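Local coordinates for effector protein Lem4 (lpg1101) (Legionella pneumophila subsp. pneumophila, PDB 6CGK) that acts as a membrane-associated protein tyrosine phosphatase of Legionella, its haloacid dehalogenase domain being the part present here, and may also bind small GTPases, at residues N18-F24 and Q87-I93; I115-P119 and H139-P143; F149-D155 and L175-E181. The protein carries 1 engineered substitution. All coordinates share one frame; numbering follows the deposited sequence.

Interaction 1 of 3, residues N18-F24 and Q87-I93. Engineered in segment 18-24: Asn23 (natural residue Asp). With MG (magnesium ion), chain C; PO4 (phosphate ion), chain B.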
loop_
_atom_site.group_PDB
_atom_site.type_symbol
_atom_site.label_atom_id
_atom_site.label_comp_id
_atom_site.label_asym_id
_atom_site.label_seq_id
_atom_site.Cartn_x
_atom_site.Cartn_y
_atom_site.Cartn_z
ATOM N N ASN A 18 -14.044 5.023 -0.973
ATOM C CA ASN A 18 -13.178 4.988 0.196
ATOM C C ASN A 18 -11.880 4.313 -0.211
ATOM O O ASN A 18 -11.914 3.175 -0.671
ATOM C CB ASN A 18 -13.838 4.216 1.333
ATOM C CG ASN A 18 -15.205 4.793 1.684
ATOM O OD1 ASN A 18 -15.310 5.979 1.984
ATOM N ND2 ASN A 18 -16.239 3.980 1.605
ATOM N N ILE A 19 -10.759 5.022 -0.081
ATOM C CA ILE A 19 -9.466 4.513 -0.540
ATOM C C ILE A 19 -8.435 4.623 0.568
ATOM O O ILE A 19 -8.347 5.650 1.262
ATOM C CB ILE A 19 -8.980 5.265 -1.788
ATOM C CG1 ILE A 19 -10.027 5.137 -2.892
ATOM C CG2 ILE A 19 -7.619 4.704 -2.263
ATOM C CD1 ILE A 19 -9.654 6.022 -4.124
ATOM N N VAL A 20 -7.639 3.559 0.702
ATOM C CA VAL A 20 -6.512 3.475 1.619
ATOM C C VAL A 20 -5.254 3.481 0.756
ATOM O O VAL A 20 -5.014 2.534 -0.002
ATOM C CB VAL A 20 -6.594 2.212 2.487
ATOM C CG1 VAL A 20 -5.333 2.044 3.332
ATOM C CG2 VAL A 20 -7.869 2.239 3.353
ATOM N N TYR A 21 -4.472 4.559 0.854
ATOM C CA TYR A 21 -3.222 4.729 0.123
ATOM C C TYR A 21 -2.076 4.415 1.067
ATOM O O TYR A 21 -1.879 5.121 2.062
ATOM C CB TYR A 21 -3.061 6.167 -0.372
ATOM C CG TYR A 21 -3.935 6.592 -1.523
ATOM C CD1 TYR A 21 -3.728 6.084 -2.794
ATOM C CD2 TYR A 21 -4.935 7.569 -1.349
ATOM C CE1 TYR A 21 -4.483 6.511 -3.878
ATOM C CE2 TYR A 21 -5.709 7.989 -2.426
ATOM C CZ TYR A 21 -5.486 7.459 -3.683
ATOM O OH TYR A 21 -6.231 7.896 -4.754
ATOM N N LEU A 22 -1.294 3.396 0.737
ATOM C CA LEU A 22 -0.233 2.931 1.616
ATOM C C LEU A 22 1.081 2.969 0.857
ATOM O O LEU A 22 1.190 2.402 -0.237
ATOM C CB LEU A 22 -0.501 1.513 2.113
ATOM C CG LEU A 22 -1.861 1.172 2.738
ATOM C CD1 LEU A 22 -1.958 -0.303 3.082
ATOM C CD2 LEU A 22 -2.112 2.028 3.978
ATOM N N ASN A 23 2.064 3.641 1.438
ATOM C CA ASN A 23 3.434 3.400 1.075
ATOM C C ASN A 23 3.796 1.950 1.414
ATOM O O ASN A 23 3.147 1.317 2.239
ATOM C CB ASN A 23 4.334 4.375 1.837
ATOM C CG ASN A 23 5.746 4.207 1.514
ATOM O OD1 ASN A 23 6.537 3.838 2.376
ATOM N ND2 ASN A 23 6.111 4.501 0.267
ATOM N N PHE A 24 4.845 1.423 0.772
ATOM C CA PHE A 24 5.230 0.037 1.078
ATOM C C PHE A 24 6.432 -0.053 2.016
ATOM O O PHE A 24 6.281 -0.464 3.166
ATOM C CB PHE A 24 5.530 -0.753 -0.200
ATOM C CG PHE A 24 5.787 -2.217 0.043
ATOM C CD1 PHE A 24 4.712 -3.073 0.316
ATOM C CD2 PHE A 24 7.068 -2.731 -0.006
ATOM C CE1 PHE A 24 4.950 -4.444 0.539
ATOM C CE2 PHE A 24 7.318 -4.098 0.222
ATOM C CZ PHE A 24 6.248 -4.951 0.501
ATOM N N GLN A 87 -16.191 -2.100 -0.653
ATOM C CA GLN A 87 -16.548 -0.838 -0.002
ATOM C C GLN A 87 -15.319 0.030 0.265
ATOM O O GLN A 87 -15.426 1.265 0.309
ATOM C CB GLN A 87 -17.304 -1.097 1.302
ATOM C CG GLN A 87 -18.816 -1.220 1.148
ATOM C CD GLN A 87 -19.268 -2.626 0.828
ATOM O OE1 GLN A 87 -18.501 -3.582 0.940
ATOM N NE2 GLN A 87 -20.530 -2.764 0.439
ATOM N N VAL A 88 -14.149 -0.593 0.428
ATOM C CA VAL A 88 -12.883 0.097 0.647
ATOM C C VAL A 88 -11.866 -0.523 -0.297
ATOM O O VAL A 88 -11.823 -1.744 -0.440
ATOM C CB VAL A 88 -12.414 -0.033 2.109
ATOM C CG1 VAL A 88 -11.095 0.714 2.332
ATOM C CG2 VAL A 88 -13.529 0.426 3.050
ATOM N N LYS A 89 -11.086 0.314 -0.976
ATOM C CA LYS A 89 -10.049 -0.163 -1.879
ATOM C C LYS A 89 -8.692 0.177 -1.293
ATOM O O LYS A 89 -8.527 1.211 -0.640
ATOM C CB LYS A 89 -10.172 0.465 -3.278
ATOM C CG LYS A 89 -11.354 -0.050 -4.100
ATOM C CD LYS A 89 -10.905 -1.161 -5.043
ATOM C CE LYS A 89 -12.046 -1.640 -5.931
ATOM N NZ LYS A 89 -11.607 -2.780 -6.798
ATOM N N ILE A 90 -7.719 -0.695 -1.551
ATOM C CA ILE A 90 -6.341 -0.523 -1.105
ATOM C C ILE A 90 -5.486 -0.190 -2.315
ATOM O O ILE A 90 -5.553 -0.893 -3.334
ATOM C CB ILE A 90 -5.783 -1.793 -0.433
ATOM C CG1 ILE A 90 -6.699 -2.227 0.715
ATOM C CG2 ILE A 90 -4.307 -1.568 -0.002
ATOM C CD1 ILE A 90 -6.203 -3.559 1.409
ATOM N N VAL A 91 -4.682 0.866 -2.201
ATOM C CA VAL A 91 -3.760 1.278 -3.254
ATOM C C VAL A 91 -2.372 1.368 -2.625
ATOM O O VAL A 91 -2.178 2.122 -1.665
ATOM C CB VAL A 91 -4.142 2.635 -3.878
ATOM C CG1 VAL A 91 -3.123 3.014 -4.944
ATOM C CG2 VAL A 91 -5.532 2.622 -4.462
ATOM N N ILE A 92 -1.416 0.592 -3.137
ATOM C CA ILE A 92 -0.023 0.664 -2.668
ATOM C C ILE A 92 0.765 1.551 -3.629
ATOM O O ILE A 92 0.737 1.347 -4.852
ATOM C CB ILE A 92 0.612 -0.729 -2.544
ATOM C CG1 ILE A 92 -0.095 -1.505 -1.419
ATOM C CG2 ILE A 92 2.120 -0.567 -2.299
ATOM C CD1 ILE A 92 0.416 -2.976 -1.234
ATOM N N ILE A 93 1.419 2.585 -3.099
ATOM C CA ILE A 93 2.199 3.495 -3.934
ATOM C C ILE A 93 3.640 3.424 -3.444
ATOM O O ILE A 93 3.918 3.712 -2.271
ATOM C CB ILE A 93 1.685 4.948 -3.903
ATOM C CG1 ILE A 93 0.206 4.997 -4.301
ATOM C CG2 ILE A 93 2.536 5.818 -4.843
ATOM C CD1 ILE A 93 -0.341 6.452 -4.376
HETATM MG MG MG C . 8.444 4.132 2.647
HETATM P P PO4 B . 8.626 3.074 -0.828
HETATM O O1 PO4 B . 7.649 1.911 -0.834
HETATM O O2 PO4 B . 8.250 4.197 -1.789
HETATM O O3 PO4 B . 9.979 2.506 -1.233
HETATM O O4 PO4 B . 8.793 3.605 0.581
HETATM O O HOH W 1 10.437 4.402 3.036
HETATM O O HOH W 2 8.265 6.081 1.936
#
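Tyr21 holds its CG anti to its own carbonyl carbon (chi1 -73°), and this lays the ring alongside Val91, both side chains pointing the same way, with CD1 of Tyr21 3.6 Å from CB of Val91. In Val91 it is CG1 that stands anti to the backbone N (chi1 179°); CG2, beside that nitrogen, meets CG2 of Ile19 at 3.7 Å. The same Ile19 methyl also lies over the centre of one face of the Tyr21 ring, while CD1 of Ile93 approaches CD1 of Tyr21 to 3.8 Å. On the reverse face of the sheet, CG2 of Val20 touches CG1 of Val88 at 3.7 Å, and Leu22 reaches Ile90 through its CD1. Helix 72-82 covers this second layer with Leu78 and Val81; helix 132-140 lies over the first.

Strand 19-23 is the middle strand of the parallel Rossmann-like sheet of haloacid dehalogenase enzymes, and 89-93 lies next to it. Five backbone hydrogen bonds zip them together, from Lys89 N on Asn18 O to Ile93 N on Leu22 O; the one from Val20 N to Lys89 O measures 2.8 Å. Ahead of the first rung, Asn18 ND2 donates to Gln87 O over 3.1 Å, nearly straight at 161° and within the amide plane of Asn18, whose OD1 accepts from Phe149 N.

At the C-terminal end of strand 19-23, the engineered Asn23 replaces an aspartate at the position that carries the nucleophile in this superfamily, in keeping with an inactivated enzyme. Its side chain is a magnesium ligand, and the ion is shared with the backbone O of Asp25 and the carboxylate of Asp155. The phosphate, itself bound to magnesium through O4, takes a long, bent hydrogen bond of 3.3 Å from Phe24 N to its O1, and is held further by Ser94 and Lys132.

Interaction 2 of 3, residues I115-P119 and H139-P143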
loop_
_atom_site.group_PDB
_atom_site.type_symbol
_atom_site.label_atom_id
_atom_site.label_comp_id
_atom_site.label_asym_id
_atom_site.label_seq_id
_atom_site.Cartn_x
_atom_site.Cartn_y
_atom_site.Cartn_z
ATOM N N ILE A 115 -5.807 -5.446 -4.731
ATOM C CA ILE A 115 -4.967 -4.315 -4.349
ATOM C C ILE A 115 -4.339 -3.737 -5.604
ATOM O O ILE A 115 -3.754 -4.472 -6.415
ATOM C CB ILE A 115 -3.884 -4.758 -3.347
ATOM C CG1 ILE A 115 -4.541 -5.261 -2.063
ATOM C CG2 ILE A 115 -2.877 -3.594 -3.090
ATOM C CD1 ILE A 115 -3.542 -5.893 -1.068
ATOM N N ILE A 116 -4.430 -2.409 -5.758
ATOM C CA ILE A 116 -3.777 -1.711 -6.856
ATOM C C ILE A 116 -2.377 -1.306 -6.421
ATOM O O ILE A 116 -2.197 -0.711 -5.352
ATOM C CB ILE A 116 -4.597 -0.482 -7.276
ATOM C CG1 ILE A 116 -5.958 -0.928 -7.802
ATOM C CG2 ILE A 116 -3.816 0.334 -8.316
ATOM C CD1 ILE A 116 -6.719 0.180 -8.440
ATOM N N ILE A 117 -1.384 -1.644 -7.233
ATOM C CA ILE A 117 0.012 -1.358 -6.926
ATOM C C ILE A 117 0.535 -0.380 -7.971
ATOM O O ILE A 117 0.535 -0.686 -9.171
ATOM C CB ILE A 117 0.870 -2.635 -6.902
ATOM C CG1 ILE A 117 0.386 -3.588 -5.808
ATOM C CG2 ILE A 117 2.343 -2.249 -6.725
ATOM C CD1 ILE A 117 1.048 -4.976 -5.907
ATOM N N TYR A 118 0.998 0.782 -7.511
ATOM C CA TYR A 118 1.667 1.758 -8.380
ATOM C C TYR A 118 3.138 1.756 -8.018
ATOM O O TYR A 118 3.531 2.353 -6.999
ATOM C CB TYR A 118 1.077 3.159 -8.218
ATOM C CG TYR A 118 -0.326 3.274 -8.741
ATOM C CD1 TYR A 118 -0.635 2.962 -10.064
ATOM C CD2 TYR A 118 -1.344 3.701 -7.910
ATOM C CE1 TYR A 118 -1.992 3.099 -10.550
ATOM C CE2 TYR A 118 -2.658 3.857 -8.388
ATOM C CZ TYR A 118 -2.964 3.545 -9.696
ATOM O OH TYR A 118 -4.290 3.691 -10.133
ATOM N N PRO A 119 3.977 1.080 -8.800
ATOM C CA PRO A 119 5.359 0.801 -8.380
ATOM C C PRO A 119 6.398 1.552 -9.200
ATOM O O PRO A 119 6.037 2.381 -10.054
ATOM C CB PRO A 119 5.464 -0.704 -8.622
ATOM C CG PRO A 119 4.738 -0.834 -9.987
ATOM C CD PRO A 119 3.582 0.230 -9.936
ATOM N N HIS A 139 -4.864 8.549 -9.846
ATOM C CA HIS A 139 -5.852 7.608 -9.333
ATOM C C HIS A 139 -7.176 8.298 -9.058
ATOM O O HIS A 139 -8.239 7.770 -9.416
ATOM C CB HIS A 139 -5.371 6.912 -8.071
ATOM C CG HIS A 139 -6.190 5.706 -7.749
ATOM N ND1 HIS A 139 -6.078 4.535 -8.467
ATOM C CD2 HIS A 139 -7.215 5.525 -6.888
ATOM C CE1 HIS A 139 -6.967 3.665 -8.023
ATOM N NE2 HIS A 139 -7.675 4.244 -7.070
ATOM N N GLU A 140 -7.145 9.473 -8.421
ATOM C CA GLU A 140 -8.402 10.170 -8.133
ATOM C C GLU A 140 -9.150 10.536 -9.404
ATOM O O GLU A 140 -10.387 10.641 -9.396
ATOM C CB GLU A 140 -8.132 11.424 -7.294
ATOM C CG GLU A 140 -7.614 11.100 -5.880
ATOM C CD GLU A 140 -8.645 10.335 -5.029
ATOM O OE1 GLU A 140 -9.876 10.501 -5.232
ATOM O OE2 GLU A 140 -8.216 9.571 -4.141
ATOM N N GLU A 141 -8.434 10.720 -10.505
ATOM C CA GLU A 141 -9.077 11.130 -11.745
ATOM C C GLU A 141 -9.701 9.970 -12.509
ATOM O O GLU A 141 -10.408 10.217 -13.491
ATOM C CB GLU A 141 -8.073 11.877 -12.622
ATOM C CG GLU A 141 -7.798 13.268 -12.100
ATOM C CD GLU A 141 -6.741 14.014 -12.902
ATOM O OE1 GLU A 141 -6.220 13.444 -13.879
ATOM O OE2 GLU A 141 -6.426 15.164 -12.540
ATOM N N LYS A 142 -9.487 8.729 -12.075
ATOM C CA LYS A 142 -10.182 7.605 -12.692
ATOM C C LYS A 142 -11.693 7.806 -12.549
ATOM O O LYS A 142 -12.158 8.303 -11.518
ATOM C CB LYS A 142 -9.749 6.286 -12.050
ATOM C CG LYS A 142 -8.267 5.963 -12.274
ATOM C CD LYS A 142 -7.902 4.635 -11.600
ATOM C CE LYS A 142 -7.637 3.552 -12.627
ATOM N NZ LYS A 142 -8.135 2.241 -12.131
ATOM N N PRO A 143 -12.486 7.449 -13.562
ATOM C CA PRO A 143 -13.914 7.794 -13.519
ATOM C C PRO A 143 -14.704 7.084 -12.426
ATOM O O PRO A 143 -15.803 7.553 -12.079
ATOM C CB PRO A 143 -14.411 7.393 -14.917
ATOM C CG PRO A 143 -13.520 6.286 -15.309
ATOM C CD PRO A 143 -12.159 6.641 -14.747
HETATM O O HOH W 3 -4.940 1.724 -11.925
#
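Each of the rings of Tyr118 and His139 has a polar atom of the other residue at its edge: ND1 of His139 lies in the plane of the Tyr118 ring, and the Tyr118 hydroxyl lies in the plane of the imidazole. The planes are inclined at 68° and the ring centroids are 5.6 Å apart, an oblique pairing. One face of Tyr118 is covered from within its own strand by CG2 of Ile116, 3.6 Å above the ring plane and offset toward the rim. The other end of the same side chain works across the contact, CD1 of Ile116 coming up to the imidazole edge at CE1 of His139, 3.5 Å away.

The hydrogen bond between Tyr118 OH and His139 ND1 is short, 2.6 Å, and either group could be its donor. With CG of His139 opposite the backbone N (chi1 -165°), the imidazole reaches from helix 132-140 to the strand. Tyr118 OH also bonds water 3, at 2.7 Å, so the hydroxyl has two hydrogen-bond partners, the imidazole and the water. CD of Lys142 comes within 4.0 Å of Tyr118 OH; beyond it the chain bends at chi3 and chi4, and NZ donates a weak bond to the same water while pairing with Glu144 in a salt bridge.

Strand 116-118 is an outermost strand of the parallel sheet, bonded through the backbone of Ile116 and Tyr118 to strand 89-93. Helix 132-140, which follows it in the chain, lies over the face of the sheet here: His139 rests on Val91 and Ile19, and the adjoining Glu140 reaches Tyr21, Arg150 and Arg172.

Interaction 3 of 3, residues F149-D155 and L175-E181. With MG (magnesium ion), chain C.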
loop_
_atom_site.group_PDB
_atom_site.type_symbol
_atom_site.label_atom_id
_atom_site.label_comp_id
_atom_site.label_asym_id
_atom_site.label_seq_id
_atom_site.Cartn_x
_atom_site.Cartn_y
_atom_site.Cartn_z
ATOM N N PHE A 149 -13.923 8.734 2.080
ATOM C CA PHE A 149 -12.895 8.579 3.094
ATOM C C PHE A 149 -11.547 8.294 2.455
ATOM O O PHE A 149 -11.455 7.543 1.480
ATOM C CB PHE A 149 -13.276 7.447 4.051
ATOM C CG PHE A 149 -12.240 7.157 5.085
ATOM C CD1 PHE A 149 -12.016 8.031 6.137
ATOM C CD2 PHE A 149 -11.494 5.995 5.017
ATOM C CE1 PHE A 149 -11.051 7.743 7.111
ATOM C CE2 PHE A 149 -10.519 5.699 5.986
ATOM C CZ PHE A 149 -10.309 6.574 7.034
ATOM N N ARG A 150 -10.499 8.910 2.999
ATOM C CA ARG A 150 -9.132 8.678 2.535
ATOM C C ARG A 150 -8.223 8.442 3.729
ATOM O O ARG A 150 -8.170 9.264 4.653
ATOM C CB ARG A 150 -8.579 9.860 1.708
ATOM C CG ARG A 150 -9.288 10.124 0.379
ATOM C CD ARG A 150 -9.156 8.930 -0.587
ATOM N NE ARG A 150 -9.814 9.220 -1.880
ATOM C CZ ARG A 150 -11.117 9.046 -2.118
ATOM N NH1 ARG A 150 -11.923 8.586 -1.160
ATOM N NH2 ARG A 150 -11.620 9.316 -3.319
ATOM N N LEU A 151 -7.499 7.327 3.693
ATOM C CA LEU A 151 -6.462 7.021 4.668
ATOM C C LEU A 151 -5.136 6.975 3.922
ATOM O O LEU A 151 -5.050 6.354 2.857
ATOM C CB LEU A 151 -6.741 5.684 5.374
ATOM C CG LEU A 151 -5.641 5.149 6.297
ATOM C CD1 LEU A 151 -5.337 6.117 7.434
ATOM C CD2 LEU A 151 -6.022 3.777 6.843
ATOM N N ILE A 152 -4.121 7.666 4.450
ATOM C CA ILE A 152 -2.786 7.705 3.849
ATOM C C ILE A 152 -1.790 7.402 4.942
ATOM O O ILE A 152 -1.769 8.098 5.965
ATOM C CB ILE A 152 -2.454 9.077 3.242
ATOM C CG1 ILE A 152 -3.426 9.445 2.128
ATOM C CG2 ILE A 152 -0.973 9.124 2.794
ATOM C CD1 ILE A 152 -3.185 10.882 1.610
ATOM N N CYS A 153 -0.960 6.385 4.722
ATOM C CA CYS A 153 0.128 6.039 5.629
ATOM C C CYS A 153 1.455 6.064 4.884
ATOM O O CYS A 153 1.597 5.423 3.834
ATOM C CB CYS A 153 -0.089 4.657 6.245
ATOM S SG CYS A 153 -1.570 4.607 7.242
ATOM N N ASP A 154 2.426 6.807 5.424
ATOM C CA ASP A 154 3.769 6.840 4.863
ATOM C C ASP A 154 4.767 7.043 5.992
ATOM O O ASP A 154 4.498 7.784 6.940
ATOM C CB ASP A 154 3.896 7.955 3.820
ATOM C CG ASP A 154 4.971 7.684 2.797
ATOM O OD1 ASP A 154 6.068 7.232 3.176
ATOM O OD2 ASP A 154 4.717 7.934 1.602
ATOM N N ASP A 155 5.917 6.376 5.894
ATOM C CA ASP A 155 6.982 6.593 6.868
ATOM C C ASP A 155 7.880 7.777 6.509
ATOM O O ASP A 155 8.665 8.225 7.354
ATOM C CB ASP A 155 7.844 5.350 7.000
ATOM C CG ASP A 155 8.527 4.991 5.700
ATOM O OD1 ASP A 155 7.799 4.856 4.705
ATOM O OD2 ASP A 155 9.772 4.858 5.669
ATOM N N LEU A 175 -12.015 14.504 3.925
ATOM C CA LEU A 175 -12.149 13.527 4.997
ATOM C C LEU A 175 -10.940 12.596 4.909
ATOM O O LEU A 175 -11.033 11.445 4.507
ATOM C CB LEU A 175 -13.464 12.752 4.889
ATOM C CG LEU A 175 -13.740 11.677 5.937
ATOM C CD1 LEU A 175 -13.728 12.267 7.340
ATOM C CD2 LEU A 175 -15.080 11.016 5.645
ATOM N N VAL A 176 -9.783 13.125 5.288
ATOM C CA VAL A 176 -8.515 12.413 5.184
ATOM C C VAL A 176 -8.000 12.109 6.578
ATOM O O VAL A 176 -8.059 12.959 7.473
ATOM C CB VAL A 176 -7.473 13.232 4.402
ATOM C CG1 VAL A 176 -6.209 12.427 4.209
ATOM C CG2 VAL A 176 -8.043 13.659 3.062
ATOM N N LYS A 177 -7.483 10.899 6.760
ATOM C CA LYS A 177 -6.687 10.558 7.930
ATOM C C LYS A 177 -5.282 10.282 7.431
ATOM O O LYS A 177 -5.090 9.425 6.567
ATOM C CB LYS A 177 -7.254 9.340 8.666
ATOM C CG LYS A 177 -8.552 9.623 9.403
ATOM C CD LYS A 177 -8.303 10.309 10.743
ATOM C CE LYS A 177 -9.611 10.537 11.492
ATOM N NZ LYS A 177 -9.402 10.744 12.955
ATOM N N PHE A 178 -4.309 11.020 7.948
ATOM C CA PHE A 178 -2.935 10.908 7.490
ATOM C C PHE A 178 -2.076 10.475 8.662
ATOM O O PHE A 178 -2.086 11.126 9.712
ATOM C CB PHE A 178 -2.439 12.232 6.910
ATOM C CG PHE A 178 -0.977 12.244 6.597
ATOM C CD1 PHE A 178 -0.375 11.161 5.966
ATOM C CD2 PHE A 178 -0.196 13.337 6.929
ATOM C CE1 PHE A 178 0.982 11.173 5.679
ATOM C CE2 PHE A 178 1.164 13.361 6.639
ATOM C CZ PHE A 178 1.755 12.282 6.015
ATOM N N HIS A 179 -1.349 9.373 8.487
ATOM C CA HIS A 179 -0.486 8.837 9.529
ATOM C C HIS A 179 0.932 8.725 8.996
ATOM O O HIS A 179 1.184 8.030 8.003
ATOM C CB HIS A 179 -1.012 7.494 10.023
ATOM C CG HIS A 179 -2.406 7.585 10.550
ATOM N ND1 HIS A 179 -2.704 8.200 11.747
ATOM C CD2 HIS A 179 -3.589 7.200 10.019
ATOM C CE1 HIS A 179 -4.009 8.169 11.943
ATOM N NE2 HIS A 179 -4.570 7.565 10.911
ATOM N N ASN A 180 1.841 9.440 9.640
ATOM C CA ASN A 180 3.265 9.381 9.351
ATOM C C ASN A 180 3.923 8.908 10.636
ATOM O O ASN A 180 3.849 9.593 11.661
ATOM C CB ASN A 180 3.782 10.750 8.905
ATOM C CG ASN A 180 5.275 10.782 8.733
ATOM O OD1 ASN A 180 5.946 11.672 9.255
ATOM N ND2 ASN A 180 5.816 9.801 8.015
ATOM N N GLU A 181 4.501 7.709 10.598
ATOM C CA GLU A 181 5.139 7.123 11.768
ATOM C C GLU A 181 6.444 6.475 11.332
ATOM O O GLU A 181 6.647 6.180 10.151
ATOM C CB GLU A 181 4.217 6.089 12.453
ATOM C CG GLU A 181 2.870 6.644 12.904
ATOM C CD GLU A 181 2.957 7.472 14.171
ATOM O OE1 GLU A 181 4.045 7.530 14.774
ATOM O OE2 GLU A 181 1.933 8.073 14.565
HETATM MG MG MG C . 8.444 4.132 2.647
HETATM O O HOH W 2 8.265 6.081 1.936
HETATM O O HOH W 1 10.437 4.402 3.036
#
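Ile152 and Phe178 pack at the apolar centre, CG2 of Ile152 lying 3.8 Å from CD1 of the Phe178 ring, on the face of the sheet that helix 157-169 covers with Met163. That helix connects strands 150-154 and 176-180, making a beta-alpha-beta unit at one side of the Rossmann-like sheet. On the reverse face, CD1 of Leu151 presses in plane against the edge of the His179 imidazole, only 3.3 Å from CD2. Its NE2 is hydrogen-bonded to Glu194, and Tyr191 stacks on the ring, so helix 188-198 fixes the rotation of His179.

Five backbone hydrogen bonds join the parallel strands, beginning with Arg150 N on Leu175 O and ending with Asp154 N on His179 O. Beyond them, Asn180 ND2 gives a short 2.6 Å bond to Asp154 O, coming from above the carbonyl plane.

At the polar edge, Asp155 sets its CG between backbone N and carbonyl carbon (chi1 62°), which turns the carboxylate to the magnesium ion. Asp154 stays in the second shell, its OD1 accepting from metal-bound water 2 and from Asp156 N. The two oxygens of Asp155 divide the work, OD1 ligating magnesium at 2.3 Å and OD2 accepting from metal-bound water 1 at 2.8 Å.

How the interactions relate
All three interactions involve one five-stranded parallel sheet, ordered 116-118, 89-93, 19-23, 150-154, 176-180, and they follow one another in series along the chain. Interaction 1 is central, its centre about 9 Å from that of interaction 2 and about 10 Å from that of interaction 3; the latter two centres lie about 16 Å apart. Glu140 of segment 139-143 ties interaction 2 to both others, hydrogen-bonded to Tyr21 of interaction 1 and salt-bridged to Arg150 of interaction 3. Interactions 1 and 3 converge on the magnesium ion and waters 1 and 2, placing the active site at the C-terminal ends of adjacent strands. Interaction 2 lies farther from the metal, where helix 132-140 meets the outer strand 116-118.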